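Local coordinates for uncharacterized protein VP1736 (PDB 3LXQ), which is of unknown function but belongs to the sulfatase family, within the alkaline phosphatase clan of alpha/beta proteins, at residues 205-210 with 221-226; 214-219 with 249-254. All blocks are in the same frame, centred on the assembly; numbering follows the deposited sequence.

Both contacts lie on the same side of the chain's centre, in the sulfatase-family part of the protein, with their own centres about 14 Å apart. Their segments alternate along the chain: the 205-210 loop leads into the small hairpin of contact 2, whose strand 217-218 runs directly into helix 220-234, the second partner of contact 1. V218 joins the two, its CG1 lying 3.7 Å from CB of P210 and its CG2 3.8 Å from CE1 of Y207. The two contacts also share the S219-D222 hydrogen bond. Contact 1 is a surface contact, contact 2 is partly buried.

Contact 1 of 2, residues 205-210 with 221-226; sequences KNYTNP and EDLYNK
Y207 makes the largest single contribution, followed by K226 and D222, and lays its ring against the first turns of helix 220-234. Its CG stands beside the backbone N and anti to the carbonyl carbon (chi1 -69°), which sends the phenol from the loop to the helix. The ring meets D222 with its edge: CE1 lies 3.4 Å from the carbonyl O of D222, near the ring plane. That same oxygen accepts the helical hydrogen bond from N of K226. K226 approaches the ring obliquely, CB resting 3.3 Å from CE1 of Y207 and CG close to CE1 and CZ. With CG anti to its own backbone N (chi1 -170°) and a bend at chi2 (57°), the lysine chain passes along the ring toward the loop backbone, where NZ gives a weak hydrogen bond of 3.4 Å to O of N206. The ammonium is too far from the ring for more than a weak cation-pi attraction, and its ion pair with E229 is long and weak. At the far end of the phenol, OH reaches CD1 of L223 at 3.2 Å, while its hydrogen bond goes to the carbonyl of Y180, tying the loop to the end of strand 175-180. D222 points its carboxylate at P210: OD1 comes within 3.5 Å of CA of P210, and OD2 lies near CB. Both oxygens are held by residues next to the two segments, OD1 by N of G211 and OD2 by N of F212 and OG of S219, so the carboxylate joins the end of the loop to the start of the helix. The contact belongs to a beta-alpha-beta crossover of an alpha/beta fold: the connection from edge strand 200-202 packs on helix 220-234 before the chain enters the parallel inner strand 241-246.

Contact 2 of 2, residues 214-219 with 249-254; sequences GSWGVS and SNHSPY
A cis peptide bond precedes P253, and the carbonyl of S252 within it accepts the indole N-H of W216. The bond is short, 2.7 Å from NE1 of W216 to O of S252, but bent, with an angle of 146° at the hydrogen; the donor sits above the carbonyl plane. W216 occupies the third position of a type I turn from G214 to G217, at the tip of the hairpin, and its CG lies beside the backbone N (chi1 -62°), directing the indole toward the 249-254 loop. H251 covers one face. Its CB stands over the five-membered ring, 3.3 Å from NE1 of W216, in a CH-pi contact, and the imidazole continues over the six-membered ring as a face-to-face stack, the planes only 12° apart and the centroids separated by 4.0 Å. ND1 of H251 is hydrogen-bonded to the carbonyl of S248, which helps fix the rotation of the imidazole over the indole. At the edge of the indole, CD of P253 lies 4.0 Å from NE1 of W216. Deeper in, S249 sets its OG 3.5 Å from CA of S219, the residue at the N-cap position of helix 220-234, whose own hydroxyl is hydrogen-bonded to D222 and Y277. The indole is thus gripped by a polar bond at its nitrogen and by the stack across its face, which together should limit its tilt and sliding; since the carbonyl of S248 can only accept, ND1 of H251 carries a proton, and in a neutral imidazole NE2 would then be the unprotonated nitrogen.

Contact 1 of 2, residues 205-210 with 221-226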
ATOM      1  N   LYS A 205     -16.029  15.930   9.790  1.00 58.02           N
ATOM      2  CA  LYS A 205     -17.145  16.873   9.720  1.00 60.75           C
ATOM      3  C   LYS A 205     -18.425  16.280   9.104  1.00 61.54           C
ATOM      4  O   LYS A 205     -19.503  16.851   9.260  1.00 64.01           O
ATOM      5  CB  LYS A 205     -16.719  18.145   8.972  1.00 62.99           C
ATOM      6  CG  LYS A 205     -16.338  17.937   7.510  1.00 62.37           C
ATOM      7  CD  LYS A 205     -15.732  19.192   6.900  1.00 65.42           C
ATOM      8  CE  LYS A 205     -15.718  19.099   5.381  1.00 66.46           C
ATOM      9  NZ  LYS A 205     -15.011  20.252   4.752  1.00 69.78           N
ATOM     10  N   ASN A 206     -18.295  15.136   8.430  1.00 59.21           N
ATOM     11  CA  ASN A 206     -19.409  14.463   7.748  1.00 60.49           C
ATOM     12  C   ASN A 206     -20.074  13.320   8.544  1.00 59.98           C
ATOM     13  O   ASN A 206     -21.016  12.701   8.049  1.00 61.58           O
ATOM     14  CB  ASN A 206     -18.960  13.922   6.371  1.00 59.86           C
ATOM     15  CG  ASN A 206     -18.320  14.988   5.479  1.00 60.40           C
ATOM     16  OD1 ASN A 206     -17.120  14.942   5.200  1.00 56.86           O
ATOM     17  ND2 ASN A 206     -19.124  15.945   5.024  1.00 64.00           N
ATOM     18  N   TYR A 207     -19.585  13.028   9.750  1.00 58.36           N
ATOM     19  CA  TYR A 207     -20.175  11.971  10.599  1.00 58.54           C
ATOM     20  C   TYR A 207     -21.236  12.502  11.564  1.00 61.14           C
ATOM     21  O   TYR A 207     -20.929  13.225  12.522  1.00 60.81           O
ATOM     22  CB  TYR A 207     -19.104  11.236  11.403  1.00 55.94           C
ATOM     23  CG  TYR A 207     -18.166  10.372  10.584  1.00 54.42           C
ATOM     24  CD1 TYR A 207     -18.327   8.984  10.539  1.00 53.81           C
ATOM     25  CD2 TYR A 207     -17.105  10.941   9.873  1.00 52.90           C
ATOM     26  CE1 TYR A 207     -17.461   8.187   9.798  1.00 52.34           C
ATOM     27  CE2 TYR A 207     -16.234  10.157   9.129  1.00 52.12           C
ATOM     28  CZ  TYR A 207     -16.420   8.780   9.091  1.00 52.07           C
ATOM     29  OH  TYR A 207     -15.550   8.009   8.362  1.00 50.38           O
ATOM     30  N   THR A 208     -22.483  12.113  11.320  1.00 64.07           N
ATOM     31  CA  THR A 208     -23.608  12.628  12.078  1.00 67.03           C
ATOM     32  C   THR A 208     -23.640  12.172  13.547  1.00 66.05           C
ATOM     33  O   THR A 208     -23.737  13.015  14.440  1.00 67.35           O
ATOM     34  CB  THR A 208     -24.953  12.333  11.375  1.00 71.04           C
ATOM     35  OG1 THR A 208     -24.981  10.967  10.938  1.00 70.77           O
ATOM     36  CG2 THR A 208     -25.142  13.256  10.166  1.00 73.80           C
ATOM     37  N   ASN A 209     -23.566  10.862  13.801  1.00 64.50           N
ATOM     38  CA  ASN A 209     -23.735  10.351  15.175  1.00 64.10           C
ATOM     39  C   ASN A 209     -22.821   9.191  15.572  1.00 61.60           C
ATOM     40  O   ASN A 209     -23.303   8.082  15.797  1.00 62.20           O
ATOM     41  CB  ASN A 209     -25.207   9.974  15.448  1.00 67.44           C
ATOM     42  CG  ASN A 209     -25.956  11.033  16.246  1.00 69.11           C
ATOM     43  OD1 ASN A 209     -25.381  11.747  17.071  1.00 66.91           O
ATOM     44  ND2 ASN A 209     -27.256  11.119  16.014  1.00 73.03           N
ATOM     45  N   PRO A 210     -21.508   9.458  15.712  1.00 59.07           N
ATOM     46  CA  PRO A 210     -20.552   8.379  15.948  1.00 57.36           C
ATOM     47  C   PRO A 210     -20.635   7.787  17.352  1.00 58.01           C
ATOM     48  O   PRO A 210     -20.735   8.527  18.333  1.00 58.22           O
ATOM     49  CB  PRO A 210     -19.181   9.054  15.745  1.00 55.66           C
ATOM     50  CG  PRO A 210     -19.461  10.553  15.575  1.00 57.17           C
ATOM     51  CD  PRO A 210     -20.909  10.783  15.919  1.00 58.62           C
ATOM     52  N   GLU A 221     -14.992   1.457  13.861  1.00 44.42           N
ATOM     53  CA  GLU A 221     -16.366   0.957  13.603  1.00 45.99           C
ATOM     54  C   GLU A 221     -17.252   2.037  12.966  1.00 46.76           C
ATOM     55  O   GLU A 221     -17.964   1.753  12.014  1.00 47.41           O
ATOM     56  CB  GLU A 221     -17.037   0.323  14.839  1.00 47.55           C
ATOM     57  CG  GLU A 221     -18.479  -0.165  14.573  1.00 50.09           C
ATOM     58  CD  GLU A 221     -19.060  -1.090  15.651  1.00 52.92           C
ATOM     59  OE1 GLU A 221     -18.574  -1.090  16.800  1.00 55.14           O
ATOM     60  OE2 GLU A 221     -20.026  -1.816  15.350  1.00 51.38           O
ATOM     61  N   ASP A 222     -17.177   3.276  13.466  1.00 47.24           N
ATOM     62  CA  ASP A 222     -17.915   4.395  12.857  1.00 48.08           C
ATOM     63  C   ASP A 222     -17.437   4.674  11.436  1.00 46.32           C
ATOM     64  O   ASP A 222     -18.243   4.933  10.538  1.00 46.75           O
ATOM     65  CB  ASP A 222     -17.847   5.666  13.717  1.00 49.81           C
ATOM     66  CG  ASP A 222     -18.475   5.477  15.093  1.00 52.60           C
ATOM     67  OD1 ASP A 222     -19.669   5.090  15.182  1.00 55.44           O
ATOM     68  OD2 ASP A 222     -17.754   5.703  16.087  1.00 53.24           O
ATOM     69  N   LEU A 223     -16.121   4.610  11.236  1.00 44.10           N
ATOM     70  CA  LEU A 223     -15.533   4.723   9.898  1.00 42.82           C
ATOM     71  C   LEU A 223     -16.131   3.688   8.947  1.00 42.60           C
ATOM     72  O   LEU A 223     -16.530   4.010   7.829  1.00 42.06           O
ATOM     73  CB  LEU A 223     -14.020   4.511   9.956  1.00 41.30           C
ATOM     74  CG  LEU A 223     -13.245   4.505   8.632  1.00 40.37           C
ATOM     75  CD1 LEU A 223     -13.131   5.903   8.036  1.00 39.84           C
ATOM     76  CD2 LEU A 223     -11.867   3.911   8.860  1.00 39.50           C
ATOM     77  N   TYR A 224     -16.186   2.454   9.434  1.00 42.64           N
ATOM     78  CA  TYR A 224     -16.636   1.317   8.657  1.00 43.61           C
ATOM     79  C   TYR A 224     -18.152   1.286   8.445  1.00 45.84           C
ATOM     80  O   TYR A 224     -18.615   0.750   7.437  1.00 47.00           O
ATOM     81  CB  TYR A 224     -16.152   0.016   9.304  1.00 42.86           C
ATOM     82  CG  TYR A 224     -14.675  -0.319   9.115  1.00 41.22           C
ATOM     83  CD1 TYR A 224     -14.033  -0.150   7.879  1.00 40.48           C
ATOM     84  CD2 TYR A 224     -13.935  -0.863  10.163  1.00 40.75           C
ATOM     85  CE1 TYR A 224     -12.680  -0.495   7.710  1.00 38.79           C
ATOM     86  CE2 TYR A 224     -12.593  -1.209  10.007  1.00 38.40           C
ATOM     87  CZ  TYR A 224     -11.974  -1.027   8.790  1.00 38.38           C
ATOM     88  OH  TYR A 224     -10.653  -1.385   8.681  1.00 36.31           O
ATOM     89  N   ASN A 225     -18.926   1.842   9.383  1.00 47.83           N
ATOM     90  CA  ASN A 225     -20.377   2.020   9.159  1.00 50.16           C
ATOM     91  C   ASN A 225     -20.582   3.053   8.049  1.00 50.35           C
ATOM     92  O   ASN A 225     -21.448   2.894   7.189  1.00 50.76           O
ATOM     93  CB  ASN A 225     -21.118   2.479  10.424  1.00 52.19           C
ATOM     94  CG  ASN A 225     -21.046   1.469  11.579  1.00 54.03           C
ATOM     95  OD1 ASN A 225     -20.979   1.865  12.745  1.00 56.51           O
ATOM     96  ND2 ASN A 225     -21.085   0.180  11.265  1.00 53.85           N
ATOM     97  N   LYS A 226     -19.756   4.100   8.074  1.00 49.24           N
ATOM     98  CA  LYS A 226     -19.812   5.183   7.098  1.00 49.78           C
ATOM     99  C   LYS A 226     -19.460   4.680   5.714  1.00 49.19           C
ATOM    100  O   LYS A 226     -20.031   5.129   4.718  1.00 50.58           O
ATOM    101  CB  LYS A 226     -18.833   6.303   7.476  1.00 48.87           C
ATOM    102  CG  LYS A 226     -18.996   7.587   6.658  1.00 50.33           C
ATOM    103  CD  LYS A 226     -20.435   8.103   6.800  1.00 53.84           C
ATOM    104  CE  LYS A 226     -20.584   9.580   6.469  1.00 55.68           C
ATOM    105  NZ  LYS A 226     -22.045   9.944   6.397  1.00 55.57           N
TER

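Contact 2 of 2, residues 214-219 with 249-254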
ATOM      1  N   GLY A 214     -12.338   9.918  19.341  1.00 49.04           N
ATOM      2  CA  GLY A 214     -11.044  10.095  20.012  1.00 48.26           C
ATOM      3  C   GLY A 214     -10.233  11.233  19.414  1.00 47.92           C
ATOM      4  O   GLY A 214     -10.733  11.992  18.588  1.00 48.60           O
ATOM      5  N   SER A 215      -8.976  11.356  19.836  1.00 47.65           N
ATOM      6  CA  SER A 215      -8.085  12.452  19.404  1.00 47.48           C
ATOM      7  C   SER A 215      -7.826  12.444  17.900  1.00 46.06           C
ATOM      8  O   SER A 215      -7.532  13.476  17.292  1.00 46.74           O
ATOM      9  CB  SER A 215      -6.741  12.333  20.114  1.00 47.26           C
ATOM     10  OG  SER A 215      -6.920  12.215  21.504  1.00 48.34           O
ATOM     11  N   TRP A 216      -7.931  11.266  17.308  1.00 44.21           N
ATOM     12  CA  TRP A 216      -7.638  11.101  15.900  1.00 42.91           C
ATOM     13  C   TRP A 216      -8.920  11.078  15.066  1.00 43.14           C
ATOM     14  O   TRP A 216      -8.872  10.952  13.841  1.00 42.37           O
ATOM     15  CB  TRP A 216      -6.766   9.859  15.721  1.00 41.16           C
ATOM     16  CG  TRP A 216      -5.459  10.037  16.458  1.00 41.95           C
ATOM     17  CD1 TRP A 216      -5.198   9.730  17.773  1.00 42.33           C
ATOM     18  CD2 TRP A 216      -4.253  10.617  15.938  1.00 41.46           C
ATOM     19  NE1 TRP A 216      -3.900  10.067  18.089  1.00 41.39           N
ATOM     20  CE2 TRP A 216      -3.297  10.607  16.983  1.00 42.79           C
ATOM     21  CE3 TRP A 216      -3.881  11.124  14.685  1.00 42.52           C
ATOM     22  CZ2 TRP A 216      -1.984  11.091  16.812  1.00 43.79           C
ATOM     23  CZ3 TRP A 216      -2.574  11.601  14.511  1.00 42.60           C
ATOM     24  CH2 TRP A 216      -1.646  11.584  15.578  1.00 43.92           C
ATOM     25  N   GLY A 217     -10.062  11.219  15.748  1.00 43.87           N
ATOM     26  CA  GLY A 217     -11.379  11.273  15.100  1.00 44.55           C
ATOM     27  C   GLY A 217     -12.308  10.154  15.543  1.00 44.12           C
ATOM     28  O   GLY A 217     -12.150   9.599  16.630  1.00 44.05           O
ATOM     29  N   VAL A 218     -13.267   9.805  14.688  1.00 44.47           N
ATOM     30  CA  VAL A 218     -14.217   8.707  14.988  1.00 44.54           C
ATOM     31  C   VAL A 218     -13.522   7.339  15.013  1.00 43.22           C
ATOM     32  O   VAL A 218     -12.521   7.117  14.297  1.00 41.41           O
ATOM     33  CB  VAL A 218     -15.412   8.674  14.003  1.00 45.16           C
ATOM     34  CG1 VAL A 218     -16.097  10.029  13.929  1.00 46.94           C
ATOM     35  CG2 VAL A 218     -14.975   8.228  12.623  1.00 44.31           C
ATOM     36  N   SER A 219     -14.040   6.430  15.841  1.00 43.80           N
ATOM     37  CA  SER A 219     -13.505   5.066  15.924  1.00 42.88           C
ATOM     38  C   SER A 219     -13.607   4.359  14.567  1.00 42.24           C
ATOM     39  O   SER A 219     -14.306   4.836  13.667  1.00 42.66           O
ATOM     40  CB  SER A 219     -14.224   4.260  17.008  1.00 44.20           C
ATOM     41  OG  SER A 219     -15.570   3.970  16.632  1.00 45.14           O
ATOM     42  N   SER A 249      -8.031   4.642  14.506  1.00 39.40           N
ATOM     43  CA  SER A 249      -8.052   4.291  15.942  1.00 40.09           C
ATOM     44  C   SER A 249      -6.687   3.932  16.500  1.00 39.73           C
ATOM     45  O   SER A 249      -6.359   4.310  17.621  1.00 39.92           O
ATOM     46  CB  SER A 249      -9.039   3.158  16.259  1.00 40.48           C
ATOM     47  OG  SER A 249     -10.365   3.623  16.194  1.00 39.76           O
ATOM     48  N   ASN A 250      -5.915   3.178  15.723  1.00 38.77           N
ATOM     49  CA  ASN A 250      -4.592   2.736  16.143  1.00 38.71           C
ATOM     50  C   ASN A 250      -3.531   3.846  16.089  1.00 38.84           C
ATOM     51  O   ASN A 250      -2.636   3.833  15.232  1.00 38.57           O
ATOM     52  CB  ASN A 250      -4.175   1.507  15.328  1.00 38.23           C
ATOM     53  CG  ASN A 250      -2.905   0.880  15.833  1.00 38.41           C
ATOM     54  OD1 ASN A 250      -2.528   1.060  16.986  1.00 39.84           O
ATOM     55  ND2 ASN A 250      -2.222   0.152  14.963  1.00 37.86           N
ATOM     56  N   HIS A 251      -3.664   4.809  17.005  1.00 39.29           N
ATOM     57  CA  HIS A 251      -2.707   5.891  17.239  1.00 39.71           C
ATOM     58  C   HIS A 251      -2.699   6.157  18.730  1.00 40.65           C
ATOM     59  O   HIS A 251      -3.758   6.123  19.371  1.00 41.17           O
ATOM     60  CB  HIS A 251      -3.183   7.208  16.631  1.00 40.38           C
ATOM     61  CG  HIS A 251      -2.883   7.384  15.180  1.00 39.84           C
ATOM     62  ND1 HIS A 251      -3.833   7.179  14.202  1.00 40.77           N
ATOM     63  CD2 HIS A 251      -1.764   7.800  14.543  1.00 40.51           C
ATOM     64  CE1 HIS A 251      -3.301   7.435  13.018  1.00 40.90           C
ATOM     65  NE2 HIS A 251      -2.046   7.811  13.197  1.00 40.20           N
ATOM     66  N   SER A 252      -1.523   6.453  19.277  1.00 41.01           N
ATOM     67  CA  SER A 252      -1.404   6.903  20.665  1.00 41.97           C
ATOM     68  C   SER A 252      -2.272   8.149  20.814  1.00 42.87           C
ATOM     69  O   SER A 252      -2.249   9.025  19.935  1.00 42.79           O
ATOM     70  CB  SER A 252       0.054   7.229  21.003  1.00 42.67           C
ATOM     71  OG  SER A 252       0.166   7.778  22.307  1.00 42.76           O
ATOM     72  N   PRO A 253      -3.025   8.256  21.922  1.00 43.71           N
ATOM     73  CA  PRO A 253      -2.998   7.435  23.145  1.00 44.57           C
ATOM     74  C   PRO A 253      -3.882   6.178  23.159  1.00 43.91           C
ATOM     75  O   PRO A 253      -4.018   5.559  24.210  1.00 44.91           O
ATOM     76  CB  PRO A 253      -3.481   8.414  24.205  1.00 46.01           C
ATOM     77  CG  PRO A 253      -4.478   9.263  23.463  1.00 46.17           C
ATOM     78  CD  PRO A 253      -4.003   9.354  22.031  1.00 44.68           C
ATOM     79  N   TYR A 254      -4.463   5.810  22.012  1.00 43.01           N
ATOM     80  CA  TYR A 254      -5.181   4.524  21.816  1.00 42.41           C
ATOM     81  C   TYR A 254      -6.597   4.487  22.412  1.00 44.02           C
ATOM     82  O   TYR A 254      -6.983   3.531  23.099  1.00 44.72           O
ATOM     83  CB  TYR A 254      -4.345   3.312  22.276  1.00 41.93           C
ATOM     84  CG  TYR A 254      -2.945   3.294  21.714  1.00 42.58           C
ATOM     85  CD1 TYR A 254      -2.717   3.036  20.362  1.00 40.32           C
ATOM     86  CD2 TYR A 254      -1.842   3.541  22.534  1.00 44.32           C
ATOM     87  CE1 TYR A 254      -1.435   3.028  19.843  1.00 41.18           C
ATOM     88  CE2 TYR A 254      -0.554   3.540  22.020  1.00 45.26           C
ATOM     89  CZ  TYR A 254      -0.362   3.281  20.671  1.00 43.05           C
ATOM     90  OH  TYR A 254       0.911   3.273  20.150  1.00 45.96           O
TER